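Local coordinates for protein 5,10-methylenetetrahydrofolate dehydrogenase (Bombyx mori, PDB 5ZF1) that probably oxidises 5,10-methylenetetrahydrofolate to the methenyl form with NADP+ as the electron acceptor, at residues V162-S167 with T218-P223; D229-G234 with E261-I266; I237-I242 with G256-E261. All coordinates share one frame; numbering follows the deposited sequence. Where two conformers were deposited one is given.

Contact 1 of 3, residues V162-S167 with T218-P223. With SO4 (sulfate ion), chain E.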
loop_
_atom_site.group_PDB
_atom_site.type_symbol
_atom_site.label_atom_id
_atom_site.label_comp_id
_atom_site.label_asym_id
_atom_site.label_seq_id
_atom_site.Cartn_x
_atom_site.Cartn_y
_atom_site.Cartn_z
ATOM N N VAL B 162 -7.314 12.958 -7.773
ATOM C CA VAL B 162 -8.280 12.420 -6.814
ATOM C C VAL B 162 -8.678 11.039 -7.310
ATOM O O VAL B 162 -9.089 10.885 -8.464
ATOM C CB VAL B 162 -9.513 13.335 -6.680
ATOM C CG1 VAL B 162 -10.616 12.642 -5.823
ATOM C CG2 VAL B 162 -9.110 14.674 -6.092
ATOM N N VAL B 163 -8.597 10.036 -6.435
ATOM C CA VAL B 163 -9.080 8.697 -6.746
ATOM C C VAL B 163 -10.299 8.488 -5.868
ATOM O O VAL B 163 -10.181 8.565 -4.641
ATOM C CB VAL B 163 -8.025 7.621 -6.459
ATOM C CG1 VAL B 163 -8.603 6.235 -6.785
ATOM C CG2 VAL B 163 -6.729 7.875 -7.271
ATOM N N ILE B 164 -11.454 8.246 -6.485
ATOM C CA ILE B 164 -12.699 8.002 -5.748
ATOM C C ILE B 164 -12.871 6.493 -5.683
ATOM O O ILE B 164 -13.185 5.854 -6.690
ATOM C CB ILE B 164 -13.911 8.678 -6.414
ATOM C CG1 ILE B 164 -13.661 10.174 -6.575
ATOM C CG2 ILE B 164 -15.183 8.444 -5.544
ATOM C CD1 ILE B 164 -14.709 10.908 -7.360
ATOM N N GLY B 165 -12.626 5.910 -4.513
ATOM C CA GLY B 165 -12.663 4.460 -4.370
ATOM C C GLY B 165 -11.355 3.994 -3.774
ATOM O O GLY B 165 -10.270 4.397 -4.189
ATOM N N ARG B 166 -11.452 3.140 -2.744
ATOM C CA ARG B 166 -10.295 2.616 -2.020
ATOM C C ARG B 166 -10.223 1.090 -2.051
ATOM O O ARG B 166 -9.521 0.488 -1.218
ATOM C CB ARG B 166 -10.301 3.106 -0.564
ATOM C CG ARG B 166 -11.538 2.651 0.217
ATOM C CD ARG B 166 -11.536 3.175 1.646
ATOM N NE ARG B 166 -12.823 2.815 2.261
ATOM C CZ ARG B 166 -13.202 3.158 3.488
ATOM N NH1 ARG B 166 -12.397 3.858 4.276
ATOM N NH2 ARG B 166 -14.399 2.788 3.919
ATOM N N SER B 167 -10.929 0.446 -2.979
ATOM C CA SER B 167 -10.954 -1.016 -2.997
ATOM C C SER B 167 -9.542 -1.593 -3.120
ATOM O O SER B 167 -8.666 -1.039 -3.793
ATOM C CB SER B 167 -11.833 -1.526 -4.145
ATOM O OG SER B 167 -11.231 -1.285 -5.422
ATOM N N THR B 218 -12.577 7.631 -11.093
ATOM C CA THR B 218 -13.692 7.040 -10.340
ATOM C C THR B 218 -13.578 5.522 -10.418
ATOM O O THR B 218 -13.822 4.938 -11.476
ATOM C CB THR B 218 -15.062 7.497 -10.855
ATOM O OG1 THR B 218 -15.299 6.989 -12.178
ATOM C CG2 THR B 218 -15.189 9.015 -10.851
ATOM N N ALA B 219 -13.211 4.883 -9.300
ATOM C CA ALA B 219 -12.967 3.453 -9.247
ATOM C C ALA B 219 -13.927 2.744 -8.311
ATOM O O ALA B 219 -13.868 1.519 -8.188
ATOM C CB ALA B 219 -11.527 3.169 -8.793
ATOM N N THR B 220 -14.808 3.480 -7.666
ATOM C CA THR B 220 -15.674 2.892 -6.662
ATOM C C THR B 220 -16.829 2.127 -7.297
ATOM O O THR B 220 -17.301 2.449 -8.391
ATOM C CB THR B 220 -16.199 3.973 -5.727
ATOM O OG1 THR B 220 -17.134 3.382 -4.821
ATOM C CG2 THR B 220 -16.869 5.090 -6.515
ATOM N N GLY B 221 -17.270 1.087 -6.599
ATOM C CA GLY B 221 -18.423 0.309 -7.001
ATOM C C GLY B 221 -19.743 0.876 -6.545
ATOM O O GLY B 221 -20.800 0.412 -6.981
ATOM N N LEU B 222 -19.708 1.859 -5.676
ATOM C CA LEU B 222 -20.884 2.548 -5.170
ATOM C C LEU B 222 -21.222 3.732 -6.071
ATOM O O LEU B 222 -20.327 4.360 -6.643
ATOM C CB LEU B 222 -20.636 3.035 -3.741
ATOM C CG LEU B 222 -20.423 1.898 -2.740
ATOM C CD1 LEU B 222 -19.825 2.412 -1.439
ATOM C CD2 LEU B 222 -21.734 1.169 -2.476
ATOM N N PRO B 223 -22.506 4.057 -6.224
ATOM C CA PRO B 223 -22.878 5.120 -7.167
ATOM C C PRO B 223 -22.319 6.471 -6.763
ATOM O O PRO B 223 -22.652 7.013 -5.706
ATOM C CB PRO B 223 -24.415 5.111 -7.128
ATOM C CG PRO B 223 -24.792 3.810 -6.478
ATOM C CD PRO B 223 -23.677 3.487 -5.541
HETATM S S SO4 E . -15.309 2.890 -1.684
HETATM O O1 SO4 E . -14.102 2.134 -2.018
HETATM O O2 SO4 E . -15.526 4.109 -2.437
HETATM O O3 SO4 E . -16.434 2.001 -1.937
HETATM O O4 SO4 E . -15.305 3.232 -0.253
#

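Contact 2 of 3, residues D229-G234 with E261-I266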
loop_
_atom_site.group_PDB
_atom_site.type_symbol
_atom_site.label_atom_id
_atom_site.label_comp_id
_atom_site.label_asym_id
_atom_site.label_seq_id
_atom_site.Cartn_x
_atom_site.Cartn_y
_atom_site.Cartn_z
ATOM N N ASP B 229 -20.039 20.861 -12.415
ATOM C CA ASP B 229 -19.575 21.828 -11.427
ATOM C C ASP B 229 -18.510 21.261 -10.499
ATOM O O ASP B 229 -17.987 22.005 -9.659
ATOM C CB ASP B 229 -20.756 22.353 -10.607
ATOM C CG ASP B 229 -21.499 21.251 -9.878
ATOM O OD1 ASP B 229 -21.225 20.063 -10.143
ATOM O OD2 ASP B 229 -22.366 21.578 -9.038
ATOM N N MET B 230 -18.178 19.979 -10.627
ATOM C CA MET B 230 -17.114 19.373 -9.842
ATOM C C MET B 230 -15.793 19.343 -10.583
ATOM O O MET B 230 -14.800 18.894 -10.016
ATOM C CB MET B 230 -17.503 17.944 -9.436
ATOM C CG MET B 230 -18.688 17.897 -8.462
ATOM S SD MET B 230 -19.443 16.272 -8.291
ATOM C CE MET B 230 -18.038 15.282 -7.759
ATOM N N VAL B 231 -15.755 19.796 -11.834
ATOM C CA VAL B 231 -14.621 19.530 -12.711
ATOM C C VAL B 231 -13.860 20.824 -12.947
ATOM O O VAL B 231 -14.451 21.862 -13.273
ATOM C CB VAL B 231 -15.076 18.881 -14.025
ATOM C CG1 VAL B 231 -13.887 18.675 -14.980
ATOM C CG2 VAL B 231 -15.760 17.560 -13.718
ATOM N N LYS B 232 -12.564 20.766 -12.738
ATOM C CA LYS B 232 -11.693 21.866 -13.093
ATOM C C LYS B 232 -11.598 21.938 -14.611
ATOM O O LYS B 232 -11.384 20.910 -15.260
ATOM C CB LYS B 232 -10.314 21.633 -12.476
ATOM C CG LYS B 232 -9.322 22.765 -12.611
ATOM C CD LYS B 232 -7.983 22.350 -11.998
ATOM C CE LYS B 232 -6.866 23.305 -12.343
ATOM N NZ LYS B 232 -5.700 23.064 -11.446
ATOM N N PRO B 233 -11.743 23.114 -15.219
ATOM C CA PRO B 233 -11.601 23.188 -16.679
ATOM C C PRO B 233 -10.267 22.603 -17.127
ATOM O O PRO B 233 -9.216 22.900 -16.558
ATOM C CB PRO B 233 -11.698 24.694 -16.970
ATOM C CG PRO B 233 -12.467 25.246 -15.814
ATOM C CD PRO B 233 -12.032 24.431 -14.624
ATOM N N GLY B 234 -10.326 21.730 -18.136
ATOM C CA GLY B 234 -9.150 21.065 -18.649
ATOM C C GLY B 234 -8.709 19.830 -17.893
ATOM O O GLY B 234 -7.686 19.248 -18.251
ATOM N N GLU B 261 -22.353 14.201 -20.916
ATOM C CA GLU B 261 -22.671 15.289 -21.835
ATOM C C GLU B 261 -22.202 16.632 -21.294
ATOM O O GLU B 261 -21.604 17.429 -22.025
ATOM C CB GLU B 261 -24.171 15.328 -22.131
ATOM C CG GLU B 261 -24.552 16.444 -23.096
ATOM C CD GLU B 261 -26.042 16.521 -23.375
ATOM O OE1 GLU B 261 -26.737 15.493 -23.230
ATOM O OE2 GLU B 261 -26.517 17.615 -23.747
ATOM N N GLU B 262 -22.441 16.898 -20.009
ATOM C CA GLU B 262 -22.042 18.186 -19.456
ATOM C C GLU B 262 -20.557 18.216 -19.113
ATOM O O GLU B 262 -19.879 19.215 -19.379
ATOM C CB GLU B 262 -22.881 18.519 -18.225
ATOM C CG GLU B 262 -24.306 18.970 -18.545
ATOM C CD GLU B 262 -24.376 19.927 -19.731
ATOM O OE1 GLU B 262 -23.668 20.959 -19.724
ATOM O OE2 GLU B 262 -25.142 19.640 -20.678
ATOM N N VAL B 263 -20.028 17.126 -18.548
ATOM C CA VAL B 263 -18.627 17.129 -18.139
ATOM C C VAL B 263 -17.711 17.190 -19.350
ATOM O O VAL B 263 -16.639 17.801 -19.288
ATOM C CB VAL B 263 -18.333 15.911 -17.244
ATOM C CG1 VAL B 263 -16.824 15.687 -17.086
ATOM C CG2 VAL B 263 -18.975 16.125 -15.893
ATOM N N SER B 264 -18.130 16.594 -20.476
ATOM C CA SER B 264 -17.352 16.675 -21.711
ATOM C C SER B 264 -17.159 18.112 -22.172
ATOM O O SER B 264 -16.179 18.406 -22.863
ATOM C CB SER B 264 -18.023 15.868 -22.823
ATOM O OG SER B 264 -18.135 14.499 -22.477
ATOM N N LYS B 265 -18.080 19.013 -21.815
ATOM C CA LYS B 265 -17.941 20.430 -22.136
ATOM C C LYS B 265 -16.920 21.145 -21.263
ATOM O O LYS B 265 -16.547 22.280 -21.581
ATOM C CB LYS B 265 -19.288 21.149 -21.995
ATOM C CG LYS B 265 -20.401 20.650 -22.892
ATOM C CD LYS B 265 -21.691 21.395 -22.568
ATOM C CE LYS B 265 -22.889 20.811 -23.296
ATOM N NZ LYS B 265 -24.169 21.240 -22.660
ATOM N N ILE B 266 -16.472 20.530 -20.171
ATOM C CA ILE B 266 -15.564 21.164 -19.228
ATOM C C ILE B 266 -14.195 20.496 -19.223
ATOM O O ILE B 266 -13.168 21.177 -19.193
ATOM C CB ILE B 266 -16.169 21.169 -17.804
ATOM C CG1 ILE B 266 -17.596 21.719 -17.823
ATOM C CG2 ILE B 266 -15.283 21.975 -16.859
ATOM C CD1 ILE B 266 -17.669 23.183 -18.186
#

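Contact 3 of 3, residues I237-I242 with G256-E261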
loop_
_atom_site.group_PDB
_atom_site.type_symbol
_atom_site.label_atom_id
_atom_site.label_comp_id
_atom_site.label_asym_id
_atom_site.label_seq_id
_atom_site.Cartn_x
_atom_site.Cartn_y
_atom_site.Cartn_z
ATOM N N ILE B 237 -10.661 13.102 -16.750
ATOM C CA ILE B 237 -11.652 12.294 -16.046
ATOM C C ILE B 237 -11.598 10.882 -16.606
ATOM O O ILE B 237 -11.865 10.669 -17.794
ATOM C CB ILE B 237 -13.064 12.881 -16.191
ATOM C CG1 ILE B 237 -13.072 14.382 -15.884
ATOM C CG2 ILE B 237 -14.087 12.065 -15.356
ATOM C CD1 ILE B 237 -12.884 14.728 -14.437
ATOM N N ILE B 238 -11.281 9.911 -15.753
ATOM C CA ILE B 238 -11.281 8.504 -16.142
ATOM C C ILE B 238 -12.291 7.765 -15.275
ATOM O O ILE B 238 -12.143 7.718 -14.045
ATOM C CB ILE B 238 -9.895 7.870 -16.013
ATOM C CG1 ILE B 238 -8.948 8.528 -17.024
ATOM C CG2 ILE B 238 -9.985 6.347 -16.228
ATOM C CD1 ILE B 238 -7.490 8.207 -16.811
ATOM N N ASP B 239 -13.312 7.198 -15.922
ATOM C CA ASP B 239 -14.302 6.341 -15.281
ATOM C C ASP B 239 -13.878 4.884 -15.444
ATOM O O ASP B 239 -13.870 4.352 -16.557
ATOM C CB ASP B 239 -15.685 6.612 -15.883
ATOM C CG ASP B 239 -16.805 5.951 -15.110
ATOM O OD1 ASP B 239 -16.517 5.165 -14.188
ATOM O OD2 ASP B 239 -17.988 6.236 -15.422
ATOM N N VAL B 240 -13.538 4.228 -14.326
ATOM C CA VAL B 240 -13.026 2.861 -14.400
ATOM C C VAL B 240 -14.135 1.889 -14.805
ATOM O O VAL B 240 -13.863 0.833 -15.393
ATOM C CB VAL B 240 -12.363 2.470 -13.061
ATOM C CG1 VAL B 240 -11.831 1.059 -13.113
ATOM C CG2 VAL B 240 -11.228 3.438 -12.747
ATOM N N GLY B 241 -15.392 2.240 -14.546
ATOM C CA GLY B 241 -16.505 1.404 -14.946
ATOM C C GLY B 241 -16.876 0.323 -13.955
ATOM O O GLY B 241 -17.482 -0.679 -14.353
ATOM N N ILE B 242 -16.501 0.481 -12.688
ATOM C CA ILE B 242 -16.921 -0.427 -11.624
ATOM C C ILE B 242 -18.308 0.000 -11.169
ATOM O O ILE B 242 -18.671 1.176 -11.246
ATOM C CB ILE B 242 -15.909 -0.419 -10.456
ATOM C CG1 ILE B 242 -14.473 -0.621 -10.958
ATOM C CG2 ILE B 242 -16.248 -1.494 -9.426
ATOM C CD1 ILE B 242 -14.297 -1.780 -11.926
ATOM N N GLY B 256 -22.351 4.156 -15.554
ATOM C CA GLY B 256 -21.319 5.165 -15.684
ATOM C C GLY B 256 -21.422 6.177 -14.554
ATOM O O GLY B 256 -22.516 6.487 -14.078
ATOM N N ASP B 257 -20.266 6.695 -14.141
ATOM C CA ASP B 257 -20.165 7.549 -12.963
ATOM C C ASP B 257 -20.043 9.025 -13.303
ATOM O O ASP B 257 -19.748 9.828 -12.413
ATOM C CB ASP B 257 -18.960 7.137 -12.118
ATOM C CG ASP B 257 -19.243 5.941 -11.247
ATOM O OD1 ASP B 257 -20.432 5.679 -10.972
ATOM O OD2 ASP B 257 -18.270 5.272 -10.831
ATOM N N VAL B 258 -20.241 9.401 -14.565
ATOM C CA VAL B 258 -19.946 10.747 -15.040
ATOM C C VAL B 258 -21.135 11.270 -15.832
ATOM O O VAL B 258 -21.720 10.551 -16.651
ATOM C CB VAL B 258 -18.662 10.774 -15.899
ATOM C CG1 VAL B 258 -18.327 12.203 -16.334
ATOM C CG2 VAL B 258 -17.498 10.178 -15.125
ATOM N N ASP B 259 -21.493 12.526 -15.581
ATOM C CA ASP B 259 -22.468 13.229 -16.410
ATOM C C ASP B 259 -21.744 13.594 -17.700
ATOM O O ASP B 259 -21.248 14.709 -17.882
ATOM C CB ASP B 259 -23.017 14.449 -15.680
ATOM C CG ASP B 259 -24.086 15.185 -16.474
ATOM O OD1 ASP B 259 -24.282 14.880 -17.671
ATOM O OD2 ASP B 259 -24.742 16.071 -15.886
ATOM N N TYR B 260 -21.688 12.617 -18.612
ATOM C CA TYR B 260 -20.790 12.713 -19.760
ATOM C C TYR B 260 -21.078 13.952 -20.599
ATOM O O TYR B 260 -20.158 14.694 -20.954
ATOM C CB TYR B 260 -20.882 11.449 -20.612
ATOM C CG TYR B 260 -19.915 11.445 -21.775
ATOM C CD1 TYR B 260 -20.314 11.858 -23.037
ATOM C CD2 TYR B 260 -18.595 11.044 -21.604
ATOM C CE1 TYR B 260 -19.430 11.864 -24.103
ATOM C CE2 TYR B 260 -17.703 11.048 -22.658
ATOM C CZ TYR B 260 -18.126 11.456 -23.908
ATOM O OH TYR B 260 -17.245 11.463 -24.963
ATOM N N GLU B 261 -22.353 14.201 -20.916
ATOM C CA GLU B 261 -22.671 15.289 -21.835
ATOM C C GLU B 261 -22.202 16.632 -21.294
ATOM O O GLU B 261 -21.604 17.429 -22.025
ATOM C CB GLU B 261 -24.171 15.328 -22.131
ATOM C CG GLU B 261 -24.552 16.444 -23.096
ATOM C CD GLU B 261 -26.042 16.521 -23.375
ATOM O OE1 GLU B 261 -26.737 15.493 -23.230
ATOM O OE2 GLU B 261 -26.517 17.615 -23.747
#

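Contact 1 of 3, residues V162-S167 with T218-P223
I164 meets T218 and T220 where two neighbouring parallel strands reach their C-terminal ends. The backbone joint is the A219 N to I164 O hydrogen bond, 2.8 Å long, with the donor lying nearly along the C=O axis. In the modelled conformer of T218, one of two, CG2 flanks CD1 of I164 at 4.0 Å, a contact that is doubtful for the other. The second branch of the isoleucine, CG2, lies 3.9 Å from CG2 of T220.

G165 has two reasons to be glycine in this loop: with its CA 3.8 Å from CB of T220, a beta carbon would clash with T220 N, and its backbone angles would press that carbon on the carbonyl oxygen of I164. Past this buried part the contact opens, and a sulfate, probably from the crystallisation liquor, sits between the loops. T220 reaches it because OG1 stands anti to the backbone N (chi1 175°), giving a 3.0 Å bond from OG1 to sulfate O2, while R166 N points almost straight at sulfate O1. The same OG1 accepts from L222 N, an ST turn; an alanine at T220 would probably leave L222 N without this acceptor and the sulfate without one of its donors.

R199 also binds the sulfate, whereas the R166 guanidinium extends to D191 of the second subunit in a salt bridge. On the I164 face helix 203-211 covers the strand through L206 and C210; on the V163 face helix 171-178 does so through I174 and L178, and strand 193-197 runs alongside.

Contact 2 of 3, residues D229-G234 with E261-I266
The backbones of P233 and I266 come within 5.1 Å, CA to CA, and one hydrogen bond links the segments, from G234 N to I266 O at 3.1 Å. It is nearly straight (173°), with the donor tilted 19° from the carbonyl plane. The same oxygen receives a CA-H...O contact from P233, so two successive residues converge on one carbonyl. At the backbone angles of G234 a side chain would press on the carbonyl oxygen of P233, so glycine suits the position.

V231 divides its two methyls between two partners. CG2 lies 4.0 Å from CG1 of V263 and almost as near the other methyl of that valine, the side chains crossing at about a right angle. CG1 lies 4.0 Å from CG2 of I266. In I266 a chi1 of -50° sets CG1 anti to the carbonyl carbon and leaves CG2 anti to the backbone N, where it also touches V231 O at 3.7 Å.

Both valines are buried and both touch I237 of strand 236-239, while P233 and G234 lie on the solvent-exposed side. K265 NZ forms a salt bridge with E262 OE2, and the amine of K232 pairs with D214 and with a sulfate, probably from the crystallisation liquor.

The arrangement joins the loop leading into strand 236-239 to helix 260-263 and the chain that leaves it, two strand connections of the parallel sheet in a Rossmann-type NAD(P)-binding domain.

Contact 3 of 3, residues I237-I242 with G256-E261
D239 and D257 set their side chains across each other at about a right angle, yet their carboxylate planes are only 14° apart. What draws D239 to the second segment is backbone: D257 N donates to D239 OD2 at 2.7 Å, in a nearly straight bond that meets the oxygen on its syn side, 26° out of the carboxylate plane. The aspartate can reach across because its CG is anti to the backbone N (chi1 -170°).

Its other oxygen, OD1, turns back to its own chain. G241 N bonds to it from above the carboxylate plane at 3.2 Å, closing an Asx turn, so the two oxygens are held from different segments, which would limit rotation of the group. OD1 also lies 3.8 Å from D257 OD2, a like-charge approach that would be expected to raise the proton affinity of one or other group.

Beside this polar pair is an apolar one. I237 and V258 come together obliquely, CG2 of I237 standing 3.9 Å from CG2 of V258. The same valine methyl lies 4.0 Å from OD2 of D239, and V258 packs further on I270 of strand 269-270.

D259 follows at the N-cap position of helix 260-263. A parallel strand running into an Asx turn, with a returning segment fastened to the strand's last side chain, places this contact at the C-terminal end of strand 236-239, within the sheet of the Rossmann-type NAD(P)-binding domain.

Overall arrangement
All three contacts lie in the NAD(P)-binding domain and meet around strand 236-239. Contacts 1 and 3, their centres about 11 Å apart, join directly: T218 N and T218 O lie 3.0 Å from I238 O and V240 N respectively, in probable hydrogen bonds. Contact 3 is nested within the loop closed by contact 2, about 12 Å from it between centres; they share E261, and V263 CB lies 3.8 Å from V258 CG1. Contacts 1 and 2 do not touch, with about 6 Å between nearest atoms. The sulfate of contact 1 occupies a loop region at the strand ends where, in Rossmann-type domains, the dinucleotide usually binds, consistent with a cofactor site.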